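Local coordinates for protein adenylate kinase (Schistosoma mansoni, PDB 3UMF) that catalyses the reversible transfer of a phosphoryl group between adenine nucleotides, interconverting ATP and AMP with two molecules of ADP, at residues V88-E91 with V92-L96. Numbering follows the deposited sequence.
Sequences VPLE and VVLAL
V92 lies in the first turn of helix 90-104 and reaches back to V88 and P89, the two residues that lead into it. V92 CB sits 3.5 Å from P89 O and 3.9 Å from V88 CG1. From there the branches part. V92 CG1, anti to the backbone N (chi1 177°), meets V88 CG1 at 4.0 Å, the two valines crossing at about a right angle. V92 CG2 sits over the CB-CG-CD side of the proline ring, 4.0 Å from P89 CD. A beta-branched residue suits this place because it can touch both neighbours at once. P89 occupies the N-cap position, where its ring restricts phi and its lack of an N-H costs no helical bond; its carbonyl accepts a weak bond from V92 N. Regular helix pairing follows, with L94 N bonding to L90 O (2.9 Å) and A95 N to E91 O (3.0 Å). E91 suits the exposed first turn, its carboxylate making a long, weak ion pair with K125. L90 and L94, four residues apart, are long enough to reach helix 120-129, and both touch Y116. V88 and V92 instead meet L78 of helix 73-84, and V93 rests on S60 of helix 60-68. The helix start thus joins helix 120-129 to two helices that, by the family's known layout, probably belong to the AMP-binding lobe beside the parallel-sheet core.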
ATOM      1  N   VAL A  88      -2.892 -16.018  -5.410  1.00 43.65           N
ATOM      2  CA  VAL A  88      -2.842 -15.341  -6.697  1.00 44.70           C
ATOM      3  C   VAL A  88      -1.399 -14.940  -6.983  1.00 43.66           C
ATOM      4  O   VAL A  88      -0.769 -14.268  -6.166  1.00 41.47           O
ATOM      5  CB  VAL A  88      -3.742 -14.096  -6.708  1.00 45.64           C
ATOM      6  CG1 VAL A  88      -3.768 -13.472  -8.098  1.00 43.95           C
ATOM      7  CG2 VAL A  88      -5.150 -14.465  -6.262  1.00 45.99           C
ATOM      8  N   PRO A  89      -0.862 -15.369  -8.139  1.00 46.62           N
ATOM      9  CA  PRO A  89       0.532 -15.060  -8.480  1.00 51.14           C
ATOM     10  C   PRO A  89       0.793 -13.556  -8.543  1.00 47.03           C
ATOM     11  O   PRO A  89      -0.111 -12.789  -8.884  1.00 41.32           O
ATOM     12  CB  PRO A  89       0.697 -15.679  -9.871  1.00 54.53           C
ATOM     13  CG  PRO A  89      -0.319 -16.765  -9.921  1.00 53.84           C
ATOM     14  CD  PRO A  89      -1.493 -16.247  -9.140  1.00 48.75           C
ATOM     15  N   LEU A  90       2.012 -13.150  -8.206  1.00 48.23           N
ATOM     16  CA  LEU A  90       2.395 -11.740  -8.232  1.00 48.78           C
ATOM     17  C   LEU A  90       2.260 -11.157  -9.637  1.00 42.92           C
ATOM     18  O   LEU A  90       1.884  -9.998  -9.803  1.00 37.69           O
ATOM     19  CB  LEU A  90       3.828 -11.577  -7.717  1.00 56.96           C
ATOM     20  CG  LEU A  90       4.505 -10.212  -7.866  1.00 58.27           C
ATOM     21  CD1 LEU A  90       3.739  -9.133  -7.116  1.00 59.58           C
ATOM     22  CD2 LEU A  90       5.943 -10.284  -7.380  1.00 60.67           C
ATOM     23  N   GLU A  91       2.553 -11.980 -10.640  1.00 40.28           N
ATOM     24  CA  GLU A  91       2.475 -11.571 -12.039  1.00 44.74           C
ATOM     25  C   GLU A  91       1.070 -11.097 -12.422  1.00 43.63           C
ATOM     26  O   GLU A  91       0.917 -10.159 -13.208  1.00 42.93           O
ATOM     27  CB  GLU A  91       2.913 -12.717 -12.959  1.00 58.07           C
ATOM     28  CG  GLU A  91       4.411 -13.013 -12.940  1.00 74.44           C
ATOM     29  CD  GLU A  91       4.878 -13.663 -11.648  1.00 85.01           C
ATOM     30  OE1 GLU A  91       4.057 -14.324 -10.975  1.00 83.96           O
ATOM     31  OE2 GLU A  91       6.068 -13.507 -11.298  1.00 90.23           O
ATOM     32  N   VAL A  92       0.050 -11.747 -11.868  1.00 44.88           N
ATOM     33  CA  VAL A  92      -1.336 -11.373 -12.140  1.00 46.38           C
ATOM     34  C   VAL A  92      -1.670  -9.997 -11.562  1.00 40.57           C
ATOM     35  O   VAL A  92      -2.252  -9.154 -12.246  1.00 41.18           O
ATOM     36  CB  VAL A  92      -2.328 -12.417 -11.584  1.00 50.86           C
ATOM     37  CG1 VAL A  92      -3.760 -11.961 -11.811  1.00 51.07           C
ATOM     38  CG2 VAL A  92      -2.089 -13.776 -12.228  1.00 52.42           C
ATOM     39  N   VAL A  93      -1.299  -9.778 -10.304  1.00 33.61           N
ATOM     40  CA  VAL A  93      -1.529  -8.498  -9.646  1.00 35.13           C
ATOM     41  C   VAL A  93      -0.764  -7.386 -10.356  1.00 38.39           C
ATOM     42  O   VAL A  93      -1.286  -6.289 -10.563  1.00 38.19           O
ATOM     43  CB  VAL A  93      -1.090  -8.548  -8.164  1.00 39.78           C
ATOM     44  CG1 VAL A  93      -1.127  -7.158  -7.541  1.00 41.97           C
ATOM     45  CG2 VAL A  93      -1.968  -9.514  -7.381  1.00 40.55           C
ATOM     46  N   LEU A  94       0.471  -7.691 -10.737  1.00 32.35           N
ATOM     47  CA  LEU A  94       1.341  -6.736 -11.411  1.00 36.60           C
ATOM     48  C   LEU A  94       0.750  -6.279 -12.745  1.00 37.17           C
ATOM     49  O   LEU A  94       0.761  -5.090 -13.061  1.00 36.17           O
ATOM     50  CB  LEU A  94       2.724  -7.357 -11.623  1.00 42.38           C
ATOM     51  CG  LEU A  94       3.941  -6.465 -11.367  1.00 54.99           C
ATOM     52  CD1 LEU A  94       3.813  -5.751 -10.030  1.00 57.99           C
ATOM     53  CD2 LEU A  94       5.224  -7.288 -11.415  1.00 57.52           C
ATOM     54  N   ALA A  95       0.226  -7.226 -13.517  1.00 35.42           N
ATOM     55  CA  ALA A  95      -0.403  -6.909 -14.794  1.00 38.02           C
ATOM     56  C   ALA A  95      -1.658  -6.057 -14.609  1.00 39.16           C
ATOM     57  O   ALA A  95      -1.931  -5.163 -15.409  1.00 38.21           O
ATOM     58  CB  ALA A  95      -0.729  -8.185 -15.558  1.00 39.72           C
ATOM     59  N   LEU A  96      -2.418  -6.330 -13.553  1.00 41.04           N
ATOM     60  CA  LEU A  96      -3.617  -5.551 -13.263  1.00 39.68           C
ATOM     61  C   LEU A  96      -3.260  -4.116 -12.879  1.00 35.37           C
ATOM     62  O   LEU A  96      -3.920  -3.171 -13.314  1.00 33.46           O
ATOM     63  CB  LEU A  96      -4.450  -6.213 -12.159  1.00 36.80           C
ATOM     64  CG  LEU A  96      -5.143  -7.530 -12.527  1.00 36.38           C
ATOM     65  CD1 LEU A  96      -5.962  -8.056 -11.355  1.00 34.83           C
ATOM     66  CD2 LEU A  96      -6.020  -7.355 -13.756  1.00 40.67           C
TER